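Local coordinates for protein unsaturated glucuronyl hydrolase (Streptococcus agalactiae, PDB 2ZZR) that hydrolyses unsaturated disaccharides derived from chondroitin, hyaluronan and heparin, releasing the unsaturated uronic acid from its glycosidic bond, at residues 180-185 against 192-197; 185-190 against 259-264; 251-256 against 386-391; 76-81 against 127-132. All coordinates share one frame; numbering follows the deposited sequence.

Contact 1. Residues 180-185 against 192-197; sequences QLLFFA and EKYRQV
Ala185 presents its methyl group to the flat of Tyr194, and this CH-pi contact lies at the heart of a helical hairpin, the antiparallel unit from which the alpha/alpha barrel of family 88 glycoside hydrolases is assembled. CB of Ala185 stands 3.5 Å from the centroid of the Tyr194 ring and only 5° off the ring normal, almost exactly over its middle. The ring is brought there by its first torsion: with CG anti to the carbonyl carbon (chi1 -68°), Tyr194 leans back toward the start of its own helix, where the reversed chain places Ala185. At the root of the same side chain, Tyr194 CB rests 3.3 Å from Leu182 O. One turn on, branch meets branch, Leu182 CD1 lying 3.6 Å from Val197 CG1. At the more exposed side of the pair, the extended Arg195 crosses Phe183 obliquely and offers its aliphatic CG to the ring edge, 4.1 Å from CE2 of Phe183. The local axes of the backbones that carry these groups come within 7.8 Å, running nearly antiparallel (154° between their directions), and at this spacing the methyl of Ala185 lies directly on the ring. Helix 133-147 covers another side of the hairpin, with Ala143 against Ala185 and Met147 against Val197. The polar ends are both engaged beyond the pair: Arg195 NH2 hydrogen-bonds to Lys261 O, and the hydroxyl OH of Tyr194 is hydrogen-bonded to OD1 of Asp144.

Contact 2. Residues 185-190 against 259-264; sequences AYEQTG and YRKMKD
Glu187 and Lys261 reach across the surface and meet in a salt bridge, the contact in which the two segments come together. Lys261 NZ donates to Glu187 OE2 at 2.7 Å, and the oxygen accepts on its syn lone pair, the side of OE1, while OE1 of Glu187 stays 3.7 Å from the same nitrogen. The side chains cross at about a right angle: Glu187 runs out extended, and Lys261 bends at its second torsion (chi2 -59°) before straightening. That bend also lays Lys261 CE over one face of the Arg260 guanidinium, 3.6 Å above its plane. In the helical barrel the bridge joins two helices near their C-terminal ends, 180-189 and 245-262, and backbone acceptors there are doubly used. Ala185 O receives Thr189 N at 3.0 Å and Thr189 OG1 at 2.7 Å, from opposite faces of the carbonyl plane; Thr189 OG1 is in turn bonded to Asp191 N as the chain turns through Gly190. Tyr259 O likewise accepts Met262 N and Lys263 N, the latter at 2.7 Å. Arg260 has its own acceptors, Leu257 O for NE and the terminal carboxylate of Trp397 for NH2. Asp264 then N-caps the following helix, its OD1 taking Gln266 N.

Contact 3. Residues 251-256 against 386-391; sequences GIYGIP and LIRFYK
Tyr253 and Arg388 point at one another from opposite directions and meet at their polar ends, giving a worked case of how two long side chains can tie together helices whose backbones remain far apart. The CA atoms of the two residues are 13.3 Å from each other; the two side chains span that gap and are joined by a hydrogen bond from Arg388 NH2 to Tyr253 OH, 2.8 Å long with an N-H...O angle of 153°. The flat groups are turned nearly perpendicular, their planes 80° apart, yet each meets the other at an edge. NH2 of Arg388 comes up near the plane of the phenol ring, 3.5 Å from CE2 of Tyr253, and the hydroxyl oxygen lies 17° out of the guanidinium plane. Tyr253 achieves this reach with CG anti to its own backbone nitrogen, and Arg388 with a chain extended from CG to NE. The contact crosses the interior of the alpha/alpha barrel, joining helix 245-262, kinked at Pro256, to helix 376-390 near its C-terminal end, with helix 304-318 lying against both side chains through Cys312 and His315. The guanidinium is further fixed by two acids: its NE forms a salt bridge with Glu384 and its NH1 another with Glu316, an arrangement that would probably keep this buried arginine charged. Tyr253 OH also makes a weak hydrogen bond to Glu384, while its ring packs edge-to-face with Trp397. On the helix carrying Tyr253, the side chains of Trp250 and Arg246, probable substrate-binding residues, are about 6 and 9 Å from that of Tyr253.

Contact 4. Residues 76-81 against 127-132; sequences CLWLAY and YRINGD
Trp78 and Ile129 mark the place where the two backbones come nearest, with 8.4 Å between their CA atoms, a spacing that lets one isoleucine lie between helices 70-84 and 115-130 of the alpha/alpha barrel. The first segment is helical throughout. In the second, Gly131 N bonds to Tyr127 O at 2.8 Å; Gly131 itself has a positive phi of 70°, and Asp132 N-caps the next helix by taking Ala135 N on OD2. Against this frame Ile129 works with two branches. Its CG1 is anti to the carbonyl carbon (chi1 -68°), which sends the longer arm to Trp78, where CD1 lies 3.8 Å from CE3 and 3.9 Å from CB of the tryptophan. The shorter branch goes to Tyr81: CG2 of Ile129 sits in the plane of the phenol ring, at its edge, 3.7 Å from CE1. The two aromatic groups, one helical turn apart, are themselves in touch, CD1 of Tyr81 lying in the plane of the indole at its edge. Helix 87-105 closes in from beside them, with Ala93 against Trp78 and Lys90 against both Tyr81 and Asn130. The indole also has a polar tie to the helix it packs on, a weak hydrogen bond from Trp78 NE1 to the carbonyl oxygen of Ser122.

In the fold
Contacts 1 and 2 form one neighbourhood, their centres about 7 Å apart: they share Ala185 on helix 180-189, and Phe183 CD2 packs 3.6 Å from Lys261 CB. Contact 4 lies about 22 Å from contact 1 between centres, yet Phe184 CE1 packs 3.5 Å from Arg128 NH2, linking helix 180-189 to helix 115-130. Contact 3 is the most central, about 9 Å from the centre of the chain; it shares helix 245-262 with contact 2, about 18 Å away, and touches contact 4 through Ile387 and Leu79. It is also the one close to the probable substrate site, beside Trp250, whereas contacts 1, 2 and 4 lie away from it.

Contact 1. Residues 180-185 against 192-197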
# COMPACT_ATOMS: atom_id res chain seq x y z
N GLN A 180 2.62 -10.06 -2.92
CA GLN A 180 4.08 -9.92 -2.87
C GLN A 180 4.66 -10.95 -1.91
O GLN A 180 5.73 -11.53 -2.17
CB GLN A 180 4.48 -8.48 -2.50
CG GLN A 180 3.85 -7.39 -3.39
CD GLN A 180 3.87 -7.71 -4.89
OE1 GLN A 180 2.84 -7.61 -5.58
NE2 GLN A 180 5.03 -8.09 -5.41
N LEU A 181 3.92 -11.21 -0.84
CA LEU A 181 4.24 -12.27 0.12
C LEU A 181 4.41 -13.61 -0.57
O LEU A 181 5.31 -14.39 -0.23
CB LEU A 181 3.13 -12.34 1.18
CG LEU A 181 3.11 -13.49 2.19
CD1 LEU A 181 4.38 -13.48 3.03
CD2 LEU A 181 1.88 -13.38 3.07
N LEU A 182 3.55 -13.88 -1.56
CA LEU A 182 3.61 -15.14 -2.30
C LEU A 182 4.81 -15.22 -3.24
O LEU A 182 5.42 -16.28 -3.37
CB LEU A 182 2.30 -15.39 -3.06
CG LEU A 182 1.06 -15.41 -2.17
CD1 LEU A 182 -0.17 -15.69 -3.02
CD2 LEU A 182 1.18 -16.45 -1.05
N PHE A 183 5.16 -14.10 -3.89
CA PHE A 183 6.37 -14.06 -4.71
C PHE A 183 7.61 -14.30 -3.85
O PHE A 183 8.55 -14.96 -4.30
CB PHE A 183 6.50 -12.73 -5.46
CG PHE A 183 5.57 -12.60 -6.65
CD1 PHE A 183 4.70 -11.51 -6.74
CD2 PHE A 183 5.57 -13.54 -7.68
CE1 PHE A 183 3.85 -11.36 -7.84
CE2 PHE A 183 4.72 -13.41 -8.78
CZ PHE A 183 3.86 -12.31 -8.86
N PHE A 184 7.62 -13.77 -2.62
CA PHE A 184 8.72 -14.01 -1.68
C PHE A 184 8.80 -15.49 -1.31
O PHE A 184 9.89 -16.09 -1.35
CB PHE A 184 8.56 -13.15 -0.42
CG PHE A 184 9.60 -13.44 0.64
CD1 PHE A 184 10.85 -12.85 0.59
CD2 PHE A 184 9.32 -14.33 1.68
CE1 PHE A 184 11.82 -13.13 1.56
CE2 PHE A 184 10.28 -14.62 2.65
CZ PHE A 184 11.53 -14.01 2.60
N ALA A 185 7.67 -16.08 -0.96
CA ALA A 185 7.63 -17.51 -0.61
C ALA A 185 8.12 -18.38 -1.76
O ALA A 185 8.84 -19.36 -1.54
CB ALA A 185 6.23 -17.92 -0.18
N GLU A 192 6.64 -23.60 -6.97
CA GLU A 192 5.95 -22.88 -8.05
C GLU A 192 4.51 -22.50 -7.72
O GLU A 192 3.98 -21.55 -8.30
CB GLU A 192 5.99 -23.72 -9.33
CG GLU A 192 7.37 -23.86 -9.95
CD GLU A 192 7.60 -22.91 -11.10
OE1 GLU A 192 7.19 -21.73 -11.01
OE2 GLU A 192 8.20 -23.34 -12.11
N LYS A 193 3.86 -23.24 -6.82
CA LYS A 193 2.45 -22.99 -6.49
C LYS A 193 2.24 -21.57 -5.98
O LYS A 193 1.24 -20.93 -6.31
CB LYS A 193 1.92 -24.02 -5.49
CG LYS A 193 1.77 -25.43 -6.06
CD LYS A 193 1.43 -26.43 -4.98
CE LYS A 193 1.44 -27.86 -5.51
NZ LYS A 193 1.36 -28.85 -4.40
N TYR A 194 3.18 -21.08 -5.18
CA TYR A 194 3.14 -19.71 -4.67
C TYR A 194 3.09 -18.71 -5.81
O TYR A 194 2.28 -17.77 -5.80
CB TYR A 194 4.36 -19.41 -3.81
CG TYR A 194 4.46 -20.14 -2.49
CD1 TYR A 194 5.56 -20.94 -2.21
CD2 TYR A 194 3.47 -20.00 -1.51
CE1 TYR A 194 5.67 -21.62 -0.99
CE2 TYR A 194 3.58 -20.67 -0.28
CZ TYR A 194 4.69 -21.47 -0.03
OH TYR A 194 4.82 -22.14 1.17
N ARG A 195 3.97 -18.90 -6.79
CA ARG A 195 4.08 -18.00 -7.94
C ARG A 195 2.84 -18.09 -8.82
O ARG A 195 2.32 -17.07 -9.27
CB ARG A 195 5.35 -18.29 -8.75
CG ARG A 195 5.56 -17.29 -9.88
CD ARG A 195 6.86 -17.49 -10.65
NE ARG A 195 7.14 -16.28 -11.44
CZ ARG A 195 6.61 -16.01 -12.63
NH1 ARG A 195 5.77 -16.87 -13.20
NH2 ARG A 195 6.91 -14.88 -13.25
N GLN A 196 2.36 -19.31 -9.06
CA GLN A 196 1.16 -19.53 -9.88
C GLN A 196 -0.05 -18.79 -9.33
O GLN A 196 -0.77 -18.14 -10.08
CB GLN A 196 0.87 -21.03 -10.02
CG GLN A 196 1.87 -21.74 -10.92
CD GLN A 196 1.82 -23.26 -10.82
OE1 GLN A 196 1.30 -23.83 -9.85
NE2 GLN A 196 2.38 -23.93 -11.82
N VAL A 197 -0.27 -18.89 -8.02
CA VAL A 197 -1.37 -18.18 -7.37
C VAL A 197 -1.21 -16.66 -7.50
O VAL A 197 -2.17 -15.96 -7.85
CB VAL A 197 -1.51 -18.60 -5.89
CG1 VAL A 197 -2.41 -17.63 -5.11
CG2 VAL A 197 -2.05 -20.01 -5.79

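Contact 2. Residues 185-190 against 259-264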
# COMPACT_ATOMS: atom_id res chain seq x y z
N ALA A 185 7.67 -16.08 -0.96
CA ALA A 185 7.63 -17.51 -0.61
C ALA A 185 8.12 -18.38 -1.76
O ALA A 185 8.84 -19.36 -1.54
CB ALA A 185 6.23 -17.92 -0.18
N TYR A 186 7.77 -18.00 -2.99
CA TYR A 186 8.28 -18.70 -4.17
C TYR A 186 9.81 -18.64 -4.23
O TYR A 186 10.47 -19.66 -4.46
CB TYR A 186 7.68 -18.14 -5.46
CG TYR A 186 8.45 -18.58 -6.69
CD1 TYR A 186 8.41 -19.91 -7.12
CD2 TYR A 186 9.24 -17.68 -7.40
CE1 TYR A 186 9.13 -20.33 -8.23
CE2 TYR A 186 9.97 -18.09 -8.51
CZ TYR A 186 9.91 -19.41 -8.92
OH TYR A 186 10.62 -19.80 -10.03
N GLU A 187 10.36 -17.44 -4.05
CA GLU A 187 11.81 -17.23 -4.14
C GLU A 187 12.57 -18.02 -3.07
O GLU A 187 13.66 -18.53 -3.33
CB GLU A 187 12.14 -15.74 -4.06
CG GLU A 187 11.70 -14.97 -5.30
CD GLU A 187 11.81 -13.47 -5.15
OE1 GLU A 187 12.09 -12.98 -4.03
OE2 GLU A 187 11.63 -12.76 -6.17
N GLN A 188 11.98 -18.12 -1.88
CA GLN A 188 12.63 -18.79 -0.74
C GLN A 188 12.55 -20.31 -0.81
O GLN A 188 13.49 -21.00 -0.38
CB GLN A 188 12.03 -18.30 0.58
CG GLN A 188 12.27 -16.82 0.87
CD GLN A 188 13.75 -16.47 0.91
OE1 GLN A 188 14.55 -17.13 1.58
NE2 GLN A 188 14.13 -15.40 0.20
N THR A 189 11.45 -20.83 -1.33
CA THR A 189 11.17 -22.27 -1.28
C THR A 189 11.36 -22.98 -2.61
O THR A 189 11.60 -24.19 -2.65
CB THR A 189 9.73 -22.55 -0.79
OG1 THR A 189 8.80 -22.03 -1.74
CG2 THR A 189 9.48 -21.94 0.58
N GLY A 190 11.24 -22.24 -3.71
CA GLY A 190 11.25 -22.82 -5.05
C GLY A 190 9.93 -23.48 -5.43
O GLY A 190 9.82 -24.09 -6.49
N TYR A 259 5.17 -6.36 -11.27
CA TYR A 259 6.01 -6.29 -12.47
C TYR A 259 7.44 -6.76 -12.19
O TYR A 259 8.05 -7.44 -13.03
CB TYR A 259 6.02 -4.88 -13.06
CG TYR A 259 6.99 -4.74 -14.22
CD1 TYR A 259 6.62 -5.12 -15.51
CD2 TYR A 259 8.28 -4.25 -14.02
CE1 TYR A 259 7.52 -5.00 -16.58
CE2 TYR A 259 9.18 -4.14 -15.07
CZ TYR A 259 8.80 -4.52 -16.35
OH TYR A 259 9.70 -4.41 -17.39
N ARG A 260 7.98 -6.42 -11.02
CA ARG A 260 9.32 -6.89 -10.63
C ARG A 260 9.45 -8.39 -10.87
O ARG A 260 10.49 -8.87 -11.32
CB ARG A 260 9.58 -6.69 -9.14
CG ARG A 260 9.57 -5.27 -8.64
CD ARG A 260 9.77 -5.29 -7.13
NE ARG A 260 8.68 -6.02 -6.45
CZ ARG A 260 8.78 -6.58 -5.25
NH1 ARG A 260 9.92 -6.53 -4.56
NH2 ARG A 260 7.73 -7.22 -4.73
N LYS A 261 8.39 -9.11 -10.55
CA LYS A 261 8.42 -10.56 -10.47
C LYS A 261 7.86 -11.24 -11.72
O LYS A 261 7.98 -12.46 -11.88
CB LYS A 261 7.64 -11.02 -9.23
CG LYS A 261 8.06 -10.32 -7.94
CD LYS A 261 9.54 -10.54 -7.63
CE LYS A 261 9.96 -9.81 -6.36
NZ LYS A 261 11.43 -10.04 -6.12
N MET A 262 7.26 -10.45 -12.60
CA MET A 262 6.55 -11.00 -13.76
C MET A 262 7.12 -10.48 -15.07
O MET A 262 7.12 -11.21 -16.07
CB MET A 262 5.05 -10.70 -13.66
CG MET A 262 4.39 -11.40 -12.50
SD MET A 262 2.69 -10.87 -12.21
CE MET A 262 1.91 -11.41 -13.73
N LYS A 263 7.58 -9.23 -15.05
CA LYS A 263 8.22 -8.59 -16.21
C LYS A 263 7.37 -8.68 -17.48
O LYS A 263 7.87 -8.97 -18.57
CB LYS A 263 9.63 -9.15 -16.42
CG LYS A 263 10.61 -8.77 -15.29
CD LYS A 263 10.67 -7.25 -15.14
CE LYS A 263 11.70 -6.80 -14.10
NZ LYS A 263 12.95 -6.33 -14.78
N ASP A 264 6.08 -8.41 -17.32
CA ASP A 264 5.16 -8.34 -18.44
C ASP A 264 4.97 -6.87 -18.77
O ASP A 264 4.47 -6.11 -17.94
CB ASP A 264 3.84 -9.02 -18.05
CG ASP A 264 2.76 -8.91 -19.12
OD1 ASP A 264 3.00 -8.36 -20.21
OD2 ASP A 264 1.64 -9.39 -18.84

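Contact 3. Residues 251-256 against 386-391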
# COMPACT_ATOMS: atom_id res chain seq x y z
N GLY A 251 -3.60 0.11 -7.01
CA GLY A 251 -3.22 -0.28 -8.36
C GLY A 251 -1.87 0.30 -8.75
O GLY A 251 -1.00 -0.42 -9.25
N ILE A 252 -1.70 1.59 -8.50
CA ILE A 252 -0.46 2.31 -8.84
C ILE A 252 0.78 1.68 -8.21
O ILE A 252 1.83 1.64 -8.85
CB ILE A 252 -0.56 3.82 -8.52
CG1 ILE A 252 -1.61 4.48 -9.42
CG2 ILE A 252 0.80 4.53 -8.70
CD1 ILE A 252 -2.09 5.83 -8.92
N TYR A 253 0.65 1.17 -6.99
CA TYR A 253 1.78 0.52 -6.33
C TYR A 253 1.79 -0.99 -6.57
O TYR A 253 2.84 -1.57 -6.83
CB TYR A 253 1.80 0.87 -4.84
CG TYR A 253 3.12 0.58 -4.10
CD1 TYR A 253 3.16 0.62 -2.71
CD2 TYR A 253 4.30 0.29 -4.79
CE1 TYR A 253 4.35 0.37 -2.01
CE2 TYR A 253 5.50 0.03 -4.10
CZ TYR A 253 5.51 0.07 -2.71
OH TYR A 253 6.68 -0.17 -2.02
N GLY A 254 0.62 -1.62 -6.51
CA GLY A 254 0.55 -3.07 -6.70
C GLY A 254 1.06 -3.54 -8.06
O GLY A 254 1.65 -4.62 -8.16
N ILE A 255 0.82 -2.74 -9.10
CA ILE A 255 1.24 -3.12 -10.45
C ILE A 255 2.78 -3.19 -10.58
O ILE A 255 3.30 -4.25 -10.94
CB ILE A 255 0.61 -2.23 -11.56
CG1 ILE A 255 -0.91 -2.47 -11.63
CG2 ILE A 255 1.27 -2.52 -12.91
CD1 ILE A 255 -1.67 -1.44 -12.47
N PRO A 256 3.51 -2.09 -10.29
CA PRO A 256 4.98 -2.20 -10.40
C PRO A 256 5.60 -3.25 -9.46
O PRO A 256 6.58 -3.90 -9.84
CB PRO A 256 5.48 -0.78 -10.08
CG PRO A 256 4.34 -0.11 -9.37
CD PRO A 256 3.09 -0.72 -9.95
N LEU A 386 9.87 8.44 1.90
CA LEU A 386 11.03 9.21 2.36
C LEU A 386 12.31 8.39 2.26
O LEU A 386 13.32 8.86 1.70
CB LEU A 386 10.80 9.71 3.79
CG LEU A 386 9.73 10.79 3.94
CD1 LEU A 386 9.56 11.13 5.43
CD2 LEU A 386 10.07 12.04 3.13
N ILE A 387 12.26 7.16 2.78
CA ILE A 387 13.40 6.23 2.77
C ILE A 387 13.77 5.83 1.33
O ILE A 387 14.96 5.76 0.99
CB ILE A 387 13.15 4.99 3.68
CG1 ILE A 387 13.07 5.40 5.17
CG2 ILE A 387 14.22 3.89 3.46
CD1 ILE A 387 14.35 6.03 5.76
N ARG A 388 12.77 5.58 0.49
CA ARG A 388 13.00 5.33 -0.94
C ARG A 388 13.82 6.44 -1.60
O ARG A 388 14.76 6.16 -2.36
CB ARG A 388 11.67 5.18 -1.70
CG ARG A 388 11.08 3.78 -1.65
CD ARG A 388 9.68 3.77 -2.29
NE ARG A 388 9.17 2.41 -2.46
CZ ARG A 388 9.47 1.62 -3.48
NH1 ARG A 388 10.28 2.04 -4.45
NH2 ARG A 388 8.96 0.39 -3.54
N PHE A 389 13.47 7.70 -1.31
CA PHE A 389 14.15 8.85 -1.92
C PHE A 389 15.56 9.01 -1.39
O PHE A 389 16.47 9.44 -2.12
CB PHE A 389 13.35 10.12 -1.65
CG PHE A 389 12.29 10.42 -2.67
CD1 PHE A 389 11.33 9.47 -2.99
CD2 PHE A 389 12.24 11.67 -3.28
CE1 PHE A 389 10.33 9.76 -3.93
CE2 PHE A 389 11.25 11.96 -4.21
CZ PHE A 389 10.30 11.01 -4.53
N TYR A 390 15.73 8.66 -0.12
CA TYR A 390 16.95 8.94 0.63
C TYR A 390 18.09 7.94 0.41
O TYR A 390 19.27 8.31 0.44
CB TYR A 390 16.62 9.02 2.12
CG TYR A 390 17.74 9.59 2.96
CD1 TYR A 390 18.02 10.96 2.94
CD2 TYR A 390 18.52 8.76 3.75
CE1 TYR A 390 19.05 11.49 3.71
CE2 TYR A 390 19.57 9.28 4.52
CZ TYR A 390 19.82 10.64 4.49
OH TYR A 390 20.83 11.15 5.26
N LYS A 391 17.73 6.68 0.22
CA LYS A 391 18.74 5.64 0.07
C LYS A 391 18.37 4.72 -1.07
O LYS A 391 17.31 4.89 -1.68
CB LYS A 391 18.91 4.85 1.38
CG LYS A 391 17.70 4.02 1.79
CD LYS A 391 17.94 3.28 3.10
CE LYS A 391 18.85 2.08 2.91
NZ LYS A 391 19.01 1.29 4.16

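Contact 4. Residues 76-81 against 127-132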
# COMPACT_ATOMS: atom_id res chain seq x y z
N CYS A 76 7.17 0.90 10.16
CA CYS A 76 7.69 2.23 10.50
C CYS A 76 8.97 2.09 11.33
O CYS A 76 9.97 2.78 11.09
CB CYS A 76 6.67 3.07 11.29
SG CYS A 76 5.26 3.69 10.33
N LEU A 77 8.94 1.18 12.30
CA LEU A 77 10.11 0.92 13.15
C LEU A 77 11.32 0.42 12.34
O LEU A 77 12.44 0.90 12.56
CB LEU A 77 9.78 -0.07 14.27
CG LEU A 77 8.62 0.33 15.19
CD1 LEU A 77 8.41 -0.74 16.27
CD2 LEU A 77 8.81 1.71 15.80
N TRP A 78 11.10 -0.52 11.43
CA TRP A 78 12.19 -1.06 10.61
C TRP A 78 12.75 -0.00 9.66
O TRP A 78 13.97 0.07 9.46
CB TRP A 78 11.77 -2.30 9.81
CG TRP A 78 11.61 -3.56 10.62
CD1 TRP A 78 10.52 -4.38 10.64
CD2 TRP A 78 12.58 -4.14 11.51
NE1 TRP A 78 10.75 -5.44 11.49
CE2 TRP A 78 12.00 -5.32 12.04
CE3 TRP A 78 13.87 -3.77 11.92
CZ2 TRP A 78 12.67 -6.13 12.97
CZ3 TRP A 78 14.53 -4.59 12.83
CH2 TRP A 78 13.94 -5.75 13.34
N LEU A 79 11.88 0.83 9.09
CA LEU A 79 12.34 1.91 8.22
C LEU A 79 13.23 2.88 8.99
O LEU A 79 14.29 3.28 8.51
CB LEU A 79 11.17 2.66 7.61
CG LEU A 79 10.44 1.87 6.52
CD1 LEU A 79 9.20 2.65 6.14
CD2 LEU A 79 11.33 1.63 5.30
N ALA A 80 12.78 3.24 10.19
CA ALA A 80 13.55 4.11 11.09
C ALA A 80 14.89 3.46 11.43
O ALA A 80 15.93 4.14 11.44
CB ALA A 80 12.75 4.40 12.36
N TYR A 81 14.86 2.16 11.69
CA TYR A 81 16.06 1.38 12.01
C TYR A 81 17.08 1.39 10.87
O TYR A 81 18.28 1.46 11.10
CB TYR A 81 15.69 -0.05 12.39
CG TYR A 81 16.89 -0.93 12.68
CD1 TYR A 81 17.26 -1.95 11.79
CD2 TYR A 81 17.67 -0.73 13.82
CE1 TYR A 81 18.37 -2.75 12.05
CE2 TYR A 81 18.78 -1.53 14.08
CZ TYR A 81 19.12 -2.53 13.19
OH TYR A 81 20.21 -3.33 13.44
N TYR A 127 13.71 -10.08 7.93
CA TYR A 127 14.48 -11.03 7.14
C TYR A 127 15.40 -10.34 6.13
O TYR A 127 16.56 -10.73 5.99
CB TYR A 127 13.60 -12.07 6.46
CG TYR A 127 14.41 -13.13 5.76
CD1 TYR A 127 14.51 -13.16 4.36
CD2 TYR A 127 15.13 -14.09 6.49
CE1 TYR A 127 15.27 -14.13 3.71
CE2 TYR A 127 15.90 -15.06 5.84
CZ TYR A 127 15.97 -15.07 4.46
OH TYR A 127 16.73 -16.02 3.82
N ARG A 128 14.88 -9.33 5.43
CA ARG A 128 15.69 -8.52 4.50
C ARG A 128 16.88 -7.90 5.22
O ARG A 128 18.00 -7.87 4.69
CB ARG A 128 14.88 -7.38 3.90
CG ARG A 128 13.65 -7.79 3.13
CD ARG A 128 14.00 -8.46 1.83
NE ARG A 128 12.84 -8.48 0.95
CZ ARG A 128 12.59 -9.41 0.05
NH1 ARG A 128 11.50 -9.31 -0.71
NH2 ARG A 128 13.42 -10.44 -0.12
N ILE A 129 16.62 -7.38 6.42
CA ILE A 129 17.57 -6.55 7.14
C ILE A 129 18.69 -7.38 7.78
O ILE A 129 19.87 -7.04 7.65
CB ILE A 129 16.85 -5.65 8.18
CG1 ILE A 129 16.00 -4.60 7.45
CG2 ILE A 129 17.86 -4.97 9.11
CD1 ILE A 129 14.97 -3.88 8.32
N ASN A 130 18.32 -8.47 8.45
CA ASN A 130 19.31 -9.28 9.17
C ASN A 130 19.17 -10.81 9.04
O ASN A 130 19.90 -11.56 9.70
CB ASN A 130 19.40 -8.84 10.64
CG ASN A 130 18.08 -9.01 11.40
OD1 ASN A 130 17.70 -8.16 12.20
ND2 ASN A 130 17.39 -10.11 11.15
N GLY A 131 18.25 -11.27 8.20
CA GLY A 131 18.07 -12.70 7.96
C GLY A 131 17.50 -13.52 9.12
O GLY A 131 17.65 -14.74 9.13
N ASP A 132 16.84 -12.85 10.06
CA ASP A 132 16.28 -13.53 11.24
C ASP A 132 15.41 -14.73 10.85
O ASP A 132 14.46 -14.60 10.07
CB ASP A 132 15.50 -12.55 12.13
CG ASP A 132 15.02 -13.19 13.42
OD1 ASP A 132 15.79 -13.15 14.41
OD2 ASP A 132 13.90 -13.75 13.44